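Local coordinates for glutathione-independent glyoxalase DJ-1 (Schizosaccharomyces pombe, PDB 4GE0), which converts methylglyoxal to D-lactate in a single step without glutathione and takes part in protection against reactive oxygen species, at residues Asn127-Gly132 / Lys146-Pro151; Gly116-Lys121 / Gly138-Gly143; Glu101-Pro106 / Glu156-Ser161; Phe94-Val99 / Lys121-Pro126. The protein carries 1 engineered substitution. All coordinates share one frame; numbering follows the deposited sequence.

Contact 1 (Asn127-Gly132 / Lys146-Pro151); sequences NKQITG and KYLDQP
Strands 129-130 and 146-147 form a small parallel sheet, the two strands of a beta-alpha-beta unit whose crossover is helix 137-141. Gln129 pairs with Lys146 and Ile130 with Tyr147. Three backbone bonds join them. Lys146 N donates to Lys128 O over 2.9 Å, and Lys146 O in turn receives Ile130 N at 3.0 Å. The third bond runs from Leu148 N to Ile130 O (2.9 Å). Side chains then alternate. On the face of Gln129 and Lys146, flexible polar chains suit a place that solvent can reach, and methyl CD1 of Leu148 lies against Gln129 CB and OE1. On the other face Ile130, a branched apolar residue, turns its end away from strand 146-147 toward Leu140 and Thr160. Beyond the paired residues, side chains continue the grip. Thr131 holds OG1 anti to its own nitrogen (chi1 -163°), which directs the hydroxyl at Leu148 O, 2.7 Å from OG1 and nearly along the C=O axis. Tyr147 is long enough to pass Thr131 obliquely and reach the backbone of Gly132, the residue before His133, an inferred active-site residue. The buried hydroxyl of Tyr147 also bonds Gln162. Gly132 O lies at the edge of the ring, in its plane, where Tyr147 OH donates to it over 2.7 Å, tilted 29° from the carbonyl plane.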
loop_
_atom_site.group_PDB
_atom_site.type_symbol
_atom_site.label_atom_id
_atom_site.label_comp_id
_atom_site.label_asym_id
_atom_site.label_seq_id
_atom_site.Cartn_x
_atom_site.Cartn_y
_atom_site.Cartn_z
ATOM N N ASN A 127 -19.937 20.302 2.574
ATOM C CA ASN A 127 -18.773 20.778 1.824
ATOM C C ASN A 127 -19.186 21.126 0.402
ATOM O O ASN A 127 -20.108 20.518 -0.138
ATOM C CB ASN A 127 -17.664 19.716 1.798
ATOM C CG ASN A 127 -18.175 18.339 1.396
ATOM O OD1 ASN A 127 -18.979 17.731 2.099
ATOM N ND2 ASN A 127 -17.706 17.840 0.252
ATOM N N LYS A 128 -18.515 22.104 -0.199
ATOM C CA LYS A 128 -18.844 22.524 -1.559
ATOM C C LYS A 128 -18.110 21.731 -2.633
ATOM O O LYS A 128 -18.629 21.527 -3.733
ATOM C CB LYS A 128 -18.575 24.020 -1.735
ATOM C CG LYS A 128 -19.302 24.905 -0.714
ATOM C CD LYS A 128 -20.771 24.513 -0.578
ATOM C CE LYS A 128 -21.331 24.913 0.783
ATOM N NZ LYS A 128 -21.366 26.390 0.955
ATOM N N GLN A 129 -16.863 21.385 -2.349
ATOM C CA GLN A 129 -16.009 20.700 -3.323
ATOM C C GLN A 129 -15.707 19.273 -2.875
ATOM O O GLN A 129 -15.938 18.914 -1.722
ATOM C CB GLN A 129 -14.710 21.476 -3.527
ATOM C CG GLN A 129 -14.903 22.913 -3.991
ATOM C CD GLN A 129 -13.757 23.802 -3.569
ATOM O OE1 GLN A 129 -13.195 24.544 -4.383
ATOM N NE2 GLN A 129 -13.394 23.729 -2.289
ATOM N N ILE A 130 -15.144 18.470 -3.771
ATOM C CA ILE A 130 -14.778 17.103 -3.423
ATOM C C ILE A 130 -13.909 16.553 -4.540
ATOM O O ILE A 130 -13.965 17.028 -5.678
ATOM C CB ILE A 130 -16.038 16.221 -3.229
ATOM C CG1 ILE A 130 -15.775 15.051 -2.277
ATOM C CG2 ILE A 130 -16.614 15.765 -4.575
ATOM C CD1 ILE A 130 -17.041 14.397 -1.756
ATOM N N THR A 131 -13.105 15.545 -4.230
ATOM C CA THR A 131 -12.657 14.641 -5.286
ATOM C C THR A 131 -12.847 13.184 -4.884
ATOM O O THR A 131 -13.333 12.866 -3.781
ATOM C CB THR A 131 -11.215 14.942 -5.761
ATOM O OG1 THR A 131 -10.994 14.313 -7.033
ATOM C CG2 THR A 131 -10.168 14.463 -4.756
ATOM N N GLY A 132 -12.462 12.301 -5.797
ATOM C CA GLY A 132 -12.689 10.868 -5.655
ATOM C C GLY A 132 -12.321 10.180 -6.953
ATOM O O GLY A 132 -11.806 10.808 -7.885
ATOM N N LYS A 146 -19.039 19.965 -6.130
ATOM C CA LYS A 146 -18.224 20.308 -7.285
ATOM C C LYS A 146 -16.977 19.425 -7.284
ATOM O O LYS A 146 -16.161 19.497 -6.372
ATOM C CB LYS A 146 -17.827 21.786 -7.235
ATOM C CG LYS A 146 -16.849 22.200 -8.314
ATOM C CD LYS A 146 -16.437 23.654 -8.152
ATOM C CE LYS A 146 -15.178 23.964 -8.948
ATOM N NZ LYS A 146 -15.426 23.963 -10.419
ATOM N N TYR A 147 -16.839 18.593 -8.311
ATOM C CA TYR A 147 -15.709 17.689 -8.416
ATOM C C TYR A 147 -14.471 18.421 -8.927
ATOM O O TYR A 147 -14.530 19.120 -9.945
ATOM C CB TYR A 147 -16.063 16.522 -9.339
ATOM C CG TYR A 147 -14.976 15.478 -9.484
ATOM C CD1 TYR A 147 -13.974 15.611 -10.447
ATOM C CD2 TYR A 147 -14.971 14.332 -8.685
ATOM C CE1 TYR A 147 -12.985 14.642 -10.594
ATOM C CE2 TYR A 147 -13.992 13.355 -8.834
ATOM C CZ TYR A 147 -12.997 13.525 -9.775
ATOM O OH TYR A 147 -12.023 12.576 -9.925
ATOM N N LEU A 148 -13.358 18.268 -8.209
ATOM C CA LEU A 148 -12.064 18.784 -8.659
ATOM C C LEU A 148 -11.164 17.652 -9.141
ATOM O O LEU A 148 -10.959 16.671 -8.428
ATOM C CB LEU A 148 -11.378 19.571 -7.538
ATOM C CG LEU A 148 -12.116 20.831 -7.053
ATOM C CD1 LEU A 148 -11.421 21.431 -5.849
ATOM C CD2 LEU A 148 -12.227 21.863 -8.161
ATOM N N ASP A 149 -10.652 17.781 -10.360
ATOM C CA ASP A 149 -9.762 16.771 -10.928
ATOM C C ASP A 149 -8.320 17.066 -10.536
ATOM O O ASP A 149 -7.556 17.649 -11.307
ATOM C CB ASP A 149 -9.910 16.763 -12.452
ATOM C CG ASP A 149 -9.115 15.653 -13.109
ATOM O OD1 ASP A 149 -8.692 14.723 -12.393
ATOM O OD2 ASP A 149 -8.971 15.698 -14.352
ATOM N N GLN A 150 -7.993 16.718 -9.295
ATOM C CA GLN A 150 -6.646 16.846 -8.758
ATOM C C GLN A 150 -6.466 15.778 -7.693
ATOM O O GLN A 150 -7.452 15.281 -7.143
ATOM C CB GLN A 150 -6.449 18.231 -8.138
ATOM C CG GLN A 150 -7.464 18.567 -7.056
ATOM C CD GLN A 150 -7.382 20.018 -6.625
ATOM O OE1 GLN A 150 -7.538 20.928 -7.439
ATOM N NE2 GLN A 150 -7.091 20.239 -5.350
ATOM N N PRO A 151 -5.207 15.473 -7.345
ATOM C CA PRO A 151 -4.983 14.308 -6.496
ATOM C C PRO A 151 -5.650 14.398 -5.121
ATOM O O PRO A 151 -6.173 13.387 -4.636
ATOM C CB PRO A 151 -3.459 14.254 -6.382
ATOM C CG PRO A 151 -2.970 14.806 -7.712
ATOM C CD PRO A 151 -3.981 15.889 -8.065
#

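Contact 2 (Gly116-Lys121 / Gly138-Gly143); sequences GPLTAK and GQLEEG. Engineered in segment 116-121: Pro117 (natural residue Thr).
Leu140 of helix 137-141 packs through one methyl, CD2, against Pro117 and Leu118, and this is the tight part of the contact. Leu140 CD2 comes closest to the backbone of Pro117, 3.6 Å from Pro117 O. It also lies 3.9 Å from Leu118 CD2. The two leucine side chains cross at about a right angle, methyl against methyl. A leucine suits this place because its branched end reaches the neighbouring backbone while the rest of the chain stays with its own helix. Pro117 is an engineered residue, threonine in the natural protein; its ring carbon CB lies alongside, 4.0 Å from Leu140 CD2.

Toward solvent the packing gives way to longer, polar chains. Leu118 CD2 also touches Gln139 CB (3.9 Å), and Gln139 OE1 lies beside the Leu118 methyls. Lys121 reaches farther: CG leaves anti to the backbone nitrogen (chi1 168°), and the chain runs over to helix 137-141, turning at chi3, until NZ donates to Gln139 O over 2.9 Å. The same ammonium makes only a long salt bridge to Glu142, NZ to OE1 3.8 Å, so the backbone carbonyl is its closer partner. Lys121 CD rests 3.5 Å from Gly143 CA, where the lack of a side chain leaves room for the passing aliphatic chain.

Inward, Pro117, Ala120 and Leu140 all meet Ile130 of strand 129-130, while Tyr145 touches Ala120 and Lys121; on the far flank, Thr119 packs on Val95 and Val99 of helix 93-102.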
loop_
_atom_site.group_PDB
_atom_site.type_symbol
_atom_site.label_atom_id
_atom_site.label_comp_id
_atom_site.label_asym_id
_atom_site.label_seq_id
_atom_site.Cartn_x
_atom_site.Cartn_y
_atom_site.Cartn_z
ATOM N N GLY A 116 -14.342 6.015 -1.264
ATOM C CA GLY A 116 -14.604 6.501 0.095
ATOM C C GLY A 116 -15.452 7.766 0.168
ATOM O O GLY A 116 -16.320 7.871 1.028
ATOM N N PRO A 117 -15.174 8.749 -0.707
ATOM C CA PRO A 117 -15.916 10.021 -0.651
ATOM C C PRO A 117 -17.415 9.929 -0.904
ATOM O O PRO A 117 -18.129 10.899 -0.641
ATOM C CB PRO A 117 -15.225 10.885 -1.712
ATOM C CG PRO A 117 -13.821 10.319 -1.775
ATOM C CD PRO A 117 -13.993 8.843 -1.592
ATOM N N LEU A 118 -17.907 8.751 -1.268
ATOM C CA LEU A 118 -19.363 8.547 -1.302
ATOM C C LEU A 118 -19.961 8.749 0.088
ATOM O O LEU A 118 -21.158 9.049 0.228
ATOM C CB LEU A 118 -19.706 7.146 -1.822
ATOM C CG LEU A 118 -19.361 6.870 -3.289
ATOM C CD1 LEU A 118 -19.593 5.387 -3.576
ATOM C CD2 LEU A 118 -20.194 7.748 -4.243
ATOM N N THR A 119 -19.128 8.600 1.112
ATOM C CA THR A 119 -19.564 8.796 2.497
ATOM C C THR A 119 -19.934 10.244 2.827
ATOM O O THR A 119 -20.781 10.489 3.694
ATOM C CB THR A 119 -18.488 8.302 3.460
ATOM O OG1 THR A 119 -18.116 6.968 3.088
ATOM C CG2 THR A 119 -19.008 8.279 4.898
ATOM N N ALA A 120 -19.377 11.195 2.085
ATOM C CA ALA A 120 -19.774 12.595 2.256
ATOM C C ALA A 120 -21.255 12.795 1.930
ATOM O O ALA A 120 -22.002 13.346 2.736
ATOM C CB ALA A 120 -18.903 13.522 1.421
ATOM N N LYS A 121 -21.690 12.275 0.783
ATOM C CA LYS A 121 -23.092 12.348 0.376
ATOM C C LYS A 121 -24.035 11.598 1.326
ATOM O O LYS A 121 -25.039 12.144 1.779
ATOM C CB LYS A 121 -23.238 11.853 -1.069
ATOM C CG LYS A 121 -24.661 11.593 -1.540
ATOM C CD LYS A 121 -24.747 11.647 -3.066
ATOM C CE LYS A 121 -25.398 10.393 -3.649
ATOM N NZ LYS A 121 -25.160 10.235 -5.127
ATOM N N GLY A 138 -19.547 11.036 -11.316
ATOM C CA GLY A 138 -20.981 11.286 -11.462
ATOM C C GLY A 138 -21.761 11.172 -10.157
ATOM O O GLY A 138 -22.586 12.035 -9.842
ATOM N N GLN A 139 -21.544 10.084 -9.426
ATOM C CA GLN A 139 -22.243 9.846 -8.163
ATOM C C GLN A 139 -21.912 10.902 -7.112
ATOM O O GLN A 139 -22.763 11.259 -6.298
ATOM C CB GLN A 139 -21.913 8.458 -7.614
ATOM C CG GLN A 139 -22.349 7.315 -8.525
ATOM C CD GLN A 139 -21.657 6.016 -8.154
ATOM O OE1 GLN A 139 -21.892 5.466 -7.081
ATOM N NE2 GLN A 139 -20.841 5.495 -9.065
ATOM N N LEU A 140 -20.677 11.397 -7.130
ATOM C CA LEU A 140 -20.298 12.492 -6.242
ATOM C C LEU A 140 -20.986 13.795 -6.630
ATOM O O LEU A 140 -21.598 14.455 -5.786
ATOM C CB LEU A 140 -18.780 12.678 -6.197
ATOM C CG LEU A 140 -17.987 11.476 -5.655
ATOM C CD1 LEU A 140 -16.490 11.676 -5.831
ATOM C CD2 LEU A 140 -18.330 11.130 -4.208
ATOM N N GLU A 141 -20.981 14.119 -7.921
ATOM C CA GLU A 141 -21.540 15.380 -8.377
ATOM C C GLU A 141 -23.070 15.336 -8.298
ATOM O O GLU A 141 -23.727 16.379 -8.288
ATOM C CB GLU A 141 -21.025 15.721 -9.786
ATOM C CG GLU A 141 -19.536 16.070 -9.781
ATOM C CD GLU A 141 -19.100 16.931 -10.945
ATOM O OE1 GLU A 141 -18.819 16.366 -12.033
ATOM O OE2 GLU A 141 -18.977 18.172 -10.758
ATOM N N GLU A 142 -23.606 14.133 -8.098
ATOM C CA GLU A 142 -25.044 13.924 -7.940
ATOM C C GLU A 142 -25.501 14.372 -6.554
ATOM O O GLU A 142 -26.680 14.674 -6.345
ATOM C CB GLU A 142 -25.402 12.446 -8.167
ATOM C CG GLU A 142 -25.577 12.069 -9.637
ATOM C CD GLU A 142 -25.659 10.565 -9.870
ATOM O OE1 GLU A 142 -25.532 9.795 -8.888
ATOM O OE2 GLU A 142 -25.847 10.151 -11.039
ATOM N N GLY A 143 -24.552 14.433 -5.624
ATOM C CA GLY A 143 -24.808 14.935 -4.274
ATOM C C GLY A 143 -24.671 16.442 -4.163
ATOM O O GLY A 143 -24.720 16.992 -3.061
#

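Contact 3 (Glu101-Pro106 / Glu156-Ser161); sequences EFYKKP and ENLITS
Asn157, just ahead of strand 158-161, clasps the type II turn from Phe102 to Lys105 that ends helix 93-102. Its chi1 of 67° sets the amide between its own backbone nitrogen and carbonyl, facing the turn. ND2 donates to Phe102 O over 2.8 Å, with the acceptor in the amide plane but ND2 above the Phe102 carbonyl plane. Asn157 OD1 receives Lys104 N, also over 2.8 Å, from well above its carbonyl plane. An asparagine suits the site because one short, flat group offers both donor and acceptor.

Tyr103 carries its ring toward Leu158 and Glu156 with CG anti to the backbone nitrogen (chi1 -171°), and Leu158 CB meets the ring edge in plane, 3.9 Å from CE1. The ring and the Asn157 amide are inclined at 54°. At the far end, Tyr103 OH lies 3.5 Å from Glu156 CG. Glu156 folds back at chi2 against the aliphatic part of Lys104; Lys104 NZ and Glu156 OE2 are 4.3 Å apart, beyond a salt bridge.

Asn157 ND2 and Lys105 N grip Phe102 O from opposite faces, and ND2 also bonds Lys108 O. The buried amide thus ties backbone polar atoms of the turn and following loop to the strand's start, whereas the outer Lys104-Glu156 pair probably adds only weak attraction.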
loop_
_atom_site.group_PDB
_atom_site.type_symbol
_atom_site.label_atom_id
_atom_site.label_comp_id
_atom_site.label_asym_id
_atom_site.label_seq_id
_atom_site.Cartn_x
_atom_site.Cartn_y
_atom_site.Cartn_z
ATOM N N GLU A 101 -20.214 14.172 12.979
ATOM C CA GLU A 101 -19.751 14.754 14.236
ATOM C C GLU A 101 -18.404 15.449 14.051
ATOM O O GLU A 101 -18.170 16.515 14.628
ATOM C CB GLU A 101 -19.636 13.673 15.319
ATOM C CG GLU A 101 -19.047 14.170 16.652
ATOM C CD GLU A 101 -19.921 15.184 17.367
ATOM O OE1 GLU A 101 -21.172 15.075 17.298
ATOM O OE2 GLU A 101 -19.347 16.070 18.043
ATOM N N PHE A 102 -17.515 14.855 13.273
ATOM C CA PHE A 102 -16.157 15.387 13.129
ATOM C C PHE A 102 -16.099 16.613 12.215
ATOM O O PHE A 102 -15.201 17.442 12.372
ATOM C CB PHE A 102 -15.204 14.330 12.576
ATOM C CG PHE A 102 -14.631 13.397 13.603
ATOM C CD1 PHE A 102 -15.286 13.119 14.804
ATOM C CD2 PHE A 102 -13.416 12.772 13.349
ATOM C CE1 PHE A 102 -14.706 12.234 15.725
ATOM C CE2 PHE A 102 -12.857 11.878 14.258
ATOM C CZ PHE A 102 -13.492 11.649 15.460
ATOM N N TYR A 103 -17.065 16.763 11.301
ATOM C CA TYR A 103 -16.943 17.797 10.274
ATOM C C TYR A 103 -16.956 19.204 10.890
ATOM O O TYR A 103 -17.846 19.541 11.663
ATOM C CB TYR A 103 -18.052 17.668 9.206
ATOM C CG TYR A 103 -17.856 18.580 8.015
ATOM C CD1 TYR A 103 -16.827 18.363 7.116
ATOM C CD2 TYR A 103 -18.640 19.702 7.845
ATOM C CE1 TYR A 103 -16.594 19.215 6.056
ATOM C CE2 TYR A 103 -18.416 20.577 6.783
ATOM C CZ TYR A 103 -17.386 20.328 5.902
ATOM O OH TYR A 103 -17.176 21.184 4.840
ATOM N N LYS A 104 -15.959 20.014 10.527
ATOM C CA LYS A 104 -15.825 21.390 11.014
ATOM C C LYS A 104 -15.555 21.519 12.517
ATOM O O LYS A 104 -15.681 22.600 13.084
ATOM C CB LYS A 104 -17.025 22.266 10.617
ATOM C CG LYS A 104 -17.033 22.619 9.150
ATOM C CD LYS A 104 -18.119 23.631 8.825
ATOM C CE LYS A 104 -17.708 25.037 9.245
ATOM N NZ LYS A 104 -18.777 26.066 9.039
ATOM N N LYS A 105 -15.140 20.430 13.153
ATOM C CA LYS A 105 -14.810 20.474 14.577
ATOM C C LYS A 105 -13.327 20.738 14.745
ATOM O O LYS A 105 -12.503 20.156 14.032
ATOM C CB LYS A 105 -15.136 19.150 15.262
ATOM C CG LYS A 105 -16.600 18.798 15.301
ATOM C CD LYS A 105 -17.345 19.683 16.275
ATOM C CE LYS A 105 -18.792 19.850 15.862
ATOM N NZ LYS A 105 -19.528 18.561 15.810
ATOM N N PRO A 106 -12.977 21.602 15.704
ATOM C CA PRO A 106 -11.554 21.888 15.847
ATOM C C PRO A 106 -10.771 20.651 16.292
ATOM O O PRO A 106 -11.246 19.875 17.126
ATOM C CB PRO A 106 -11.524 22.984 16.930
ATOM C CG PRO A 106 -12.870 23.650 16.835
ATOM C CD PRO A 106 -13.829 22.545 16.451
ATOM N N GLU A 156 -12.426 22.728 4.710
ATOM C CA GLU A 156 -12.535 22.668 6.170
ATOM C C GLU A 156 -11.547 21.633 6.725
ATOM O O GLU A 156 -10.345 21.757 6.504
ATOM C CB GLU A 156 -13.979 22.382 6.582
ATOM C CG GLU A 156 -14.930 23.532 6.207
ATOM C CD GLU A 156 -14.689 24.790 7.043
ATOM O OE1 GLU A 156 -13.981 24.703 8.067
ATOM O OE2 GLU A 156 -15.229 25.871 6.705
ATOM N N ASN A 157 -12.054 20.584 7.378
ATOM C CA ASN A 157 -11.224 19.493 7.901
ATOM C C ASN A 157 -11.479 18.159 7.215
ATOM O O ASN A 157 -11.189 17.093 7.765
ATOM C CB ASN A 157 -11.413 19.372 9.419
ATOM C CG ASN A 157 -12.812 18.921 9.802
ATOM O OD1 ASN A 157 -13.761 19.084 9.038
ATOM N ND2 ASN A 157 -12.961 18.417 11.031
ATOM N N LEU A 158 -11.945 18.237 5.971
ATOM C CA LEU A 158 -12.197 17.053 5.144
ATOM C C LEU A 158 -11.178 16.977 4.016
ATOM O O LEU A 158 -11.071 17.905 3.190
ATOM C CB LEU A 158 -13.600 17.129 4.556
ATOM C CG LEU A 158 -13.964 16.034 3.555
ATOM C CD1 LEU A 158 -13.999 14.667 4.206
ATOM C CD2 LEU A 158 -15.299 16.352 2.878
ATOM N N ILE A 159 -10.399 15.903 4.014
ATOM C CA ILE A 159 -9.469 15.605 2.936
ATOM C C ILE A 159 -10.082 14.493 2.089
ATOM O O ILE A 159 -10.470 13.442 2.609
ATOM C CB ILE A 159 -8.092 15.157 3.498
ATOM C CG1 ILE A 159 -7.429 16.300 4.278
ATOM C CG2 ILE A 159 -7.167 14.666 2.387
ATOM C CD1 ILE A 159 -8.002 16.513 5.675
ATOM N N THR A 160 -10.162 14.726 0.781
ATOM C CA THR A 160 -10.566 13.699 -0.158
ATOM C C THR A 160 -9.511 13.529 -1.246
ATOM O O THR A 160 -8.678 14.411 -1.477
ATOM C CB THR A 160 -11.964 13.975 -0.783
ATOM O OG1 THR A 160 -12.010 15.274 -1.393
ATOM C CG2 THR A 160 -13.065 13.872 0.275
ATOM N N SER A 161 -9.482 12.350 -1.842
ATOM C CA SER A 161 -8.413 12.005 -2.789
ATOM C C SER A 161 -8.879 10.979 -3.824
ATOM O O SER A 161 -9.908 10.335 -3.637
ATOM C CB SER A 161 -7.194 11.488 -2.007
ATOM O OG SER A 161 -6.011 11.387 -2.796
#

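Contact 4 (Phe94-Val99 / Lys121-Pro126); sequences FVQQVV and KTSGLP
Helix 93-102 approaches the end of helix 118-122 most closely where the CA atoms of Gln96 and Ser123 stand 4.8 Å apart, just before Gly124 leaves helical geometry with positive phi in a Schellman motif. So close an approach suits a small residue, and Ser123 fits it: its OG lies 3.2 Å from Gln96 CA and 3.4 Å from Gln96 CB, touching the carbon surface of the other helix. The hydroxyl sits beside its own nitrogen, anti to the carbonyl carbon (chi1 -56°), and hydrogen bonds back to Thr119 O one turn earlier. This buried polar atom is therefore satisfied by a carbonyl of the preceding turn while it packs against the neighbour.

Gln96 extends beyond CG and crosses Thr122 at about a right angle, with its NE2 3.8 Å from Thr122 OG1. Both groups turn instead to a shared acceptor, Ser90 O, with Thr122 OG1 bonding Thr119 O as well. Glutamine and threonine thus suit the partly exposed side, where their polar ends can meet at one carbonyl.

Deeper in, Val99 and Leu125 meet side chain to side chain. Val99 CG1, anti to the backbone nitrogen (chi1 164°), lies against the branched end of Leu125, nearest to Leu125 CD1 at 3.5 Å, a distance tighter than usual for carbons.

Across these two segments the join thus rests on van der Waals contact, apolar between Val99 and Leu125. Its hydroxyls and amide spend their hydrogen bonds on backbone carbonyls, and through Gln96 and Thr122 both segments are tied to Ser90.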
loop_
_atom_site.group_PDB
_atom_site.type_symbol
_atom_site.label_atom_id
_atom_site.label_comp_id
_atom_site.label_asym_id
_atom_site.label_seq_id
_atom_site.Cartn_x
_atom_site.Cartn_y
_atom_site.Cartn_z
ATOM N N PHE A 94 -22.935 4.169 11.761
ATOM C CA PHE A 94 -21.875 4.529 12.702
ATOM C C PHE A 94 -20.826 5.397 12.008
ATOM O O PHE A 94 -20.332 6.377 12.582
ATOM C CB PHE A 94 -21.230 3.261 13.253
ATOM C CG PHE A 94 -20.151 3.520 14.278
ATOM C CD1 PHE A 94 -18.835 3.597 13.891
ATOM C CD2 PHE A 94 -20.470 3.647 15.617
ATOM C CE1 PHE A 94 -17.823 3.794 14.826
ATOM C CE2 PHE A 94 -19.457 3.856 16.557
ATOM C CZ PHE A 94 -18.147 3.908 16.155
ATOM N N VAL A 95 -20.426 4.991 10.812
ATOM C CA VAL A 95 -19.407 5.713 10.082
ATOM C C VAL A 95 -19.924 7.100 9.687
ATOM O O VAL A 95 -19.224 8.105 9.875
ATOM C CB VAL A 95 -18.953 4.929 8.850
ATOM C CG1 VAL A 95 -17.999 5.772 8.026
ATOM C CG2 VAL A 95 -18.269 3.615 9.280
ATOM N N GLN A 96 -21.160 7.169 9.202
ATOM C CA GLN A 96 -21.783 8.442 8.833
ATOM C C GLN A 96 -21.867 9.364 10.048
ATOM O O GLN A 96 -21.609 10.572 9.950
ATOM C CB GLN A 96 -23.194 8.204 8.305
ATOM C CG GLN A 96 -23.232 7.349 7.074
ATOM C CD GLN A 96 -24.609 6.800 6.846
ATOM O OE1 GLN A 96 -25.539 7.113 7.587
ATOM N NE2 GLN A 96 -24.769 6.032 5.782
ATOM N N GLN A 97 -22.249 8.799 11.202
ATOM C CA GLN A 97 -22.369 9.582 12.440
ATOM C C GLN A 97 -21.035 10.181 12.855
ATOM O O GLN A 97 -20.964 11.359 13.205
ATOM C CB GLN A 97 -22.923 8.734 13.597
ATOM C CG GLN A 97 -24.384 8.293 13.446
ATOM C CD GLN A 97 -24.743 7.000 14.217
ATOM O OE1 GLN A 97 -23.882 6.310 14.786
ATOM N NE2 GLN A 97 -26.010 6.686 14.232
ATOM N N VAL A 98 -19.980 9.394 12.739
ATOM C CA VAL A 98 -18.645 9.876 13.074
ATOM C C VAL A 98 -18.238 11.000 12.131
ATOM O O VAL A 98 -17.735 12.024 12.569
ATOM C CB VAL A 98 -17.635 8.727 12.994
ATOM C CG1 VAL A 98 -16.190 9.274 12.877
ATOM C CG2 VAL A 98 -17.801 7.829 14.211
ATOM N N VAL A 99 -18.442 10.809 10.833
ATOM C CA VAL A 99 -18.128 11.846 9.865
ATOM C C VAL A 99 -18.899 13.146 10.111
ATOM O O VAL A 99 -18.336 14.249 10.108
ATOM C CB VAL A 99 -18.398 11.301 8.439
ATOM C CG1 VAL A 99 -18.458 12.427 7.427
ATOM C CG2 VAL A 99 -17.344 10.234 8.093
ATOM N N LYS A 121 -21.690 12.275 0.783
ATOM C CA LYS A 121 -23.092 12.348 0.376
ATOM C C LYS A 121 -24.035 11.598 1.326
ATOM O O LYS A 121 -25.039 12.144 1.779
ATOM C CB LYS A 121 -23.238 11.853 -1.069
ATOM C CG LYS A 121 -24.661 11.593 -1.540
ATOM C CD LYS A 121 -24.747 11.647 -3.066
ATOM C CE LYS A 121 -25.398 10.393 -3.649
ATOM N NZ LYS A 121 -25.160 10.235 -5.127
ATOM N N THR A 122 -23.683 10.368 1.697
ATOM C CA THR A 122 -24.577 9.592 2.553
ATOM C C THR A 122 -24.697 10.173 3.962
ATOM O O THR A 122 -25.730 9.986 4.616
ATOM C CB THR A 122 -24.154 8.126 2.664
ATOM O OG1 THR A 122 -22.839 8.072 3.233
ATOM C CG2 THR A 122 -24.179 7.441 1.291
ATOM N N SER A 123 -23.678 10.925 4.383
ATOM C CA SER A 123 -23.634 11.561 5.707
ATOM C C SER A 123 -24.226 12.975 5.688
ATOM O O SER A 123 -24.332 13.622 6.732
ATOM C CB SER A 123 -22.179 11.609 6.200
ATOM O OG SER A 123 -21.617 10.320 6.223
ATOM N N GLY A 124 -24.503 13.476 4.492
ATOM C CA GLY A 124 -25.063 14.816 4.320
ATOM C C GLY A 124 -24.106 15.962 4.603
ATOM O O GLY A 124 -24.547 17.052 4.981
ATOM N N LEU A 125 -22.810 15.750 4.375
ATOM C CA LEU A 125 -21.817 16.813 4.599
ATOM C C LEU A 125 -22.035 17.993 3.655
ATOM O O LEU A 125 -22.257 17.800 2.459
ATOM C CB LEU A 125 -20.399 16.287 4.422
ATOM C CG LEU A 125 -19.930 15.241 5.406
ATOM C CD1 LEU A 125 -18.452 15.044 5.159
ATOM C CD2 LEU A 125 -20.177 15.720 6.830
ATOM N N PRO A 126 -21.918 19.223 4.176
ATOM C CA PRO A 126 -22.240 20.388 3.376
ATOM C C PRO A 126 -21.027 21.056 2.734
ATOM O O PRO A 126 -21.126 22.221 2.312
ATOM C CB PRO A 126 -22.879 21.329 4.394
ATOM C CG PRO A 126 -22.135 21.014 5.665
ATOM C CD PRO A 126 -21.813 19.555 5.610
#

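Overall arrangement
The four contacts form a connected series in the DJ-1/PfpI fold, from helix 93-102 to the small parallel sheet. Along the chain, contact 4 closes before contact 1 opens, contact 2 interleaves with both, and contact 3 spans contacts 1 and 2 while crossing contact 4. Contacts 2 and 4 share Lys121 and helix 118-122, their centres about 11 Å apart; contacts 3 and 4 share helix 93-102, also about 11 Å between centres. Contact 1 lies about 10 Å from contact 2, centre to centre, joined through Ile130, and meets contact 3 where Thr131 N bonds Thr160 OG1. The main sheet is thereby linked to the segment leading into His133.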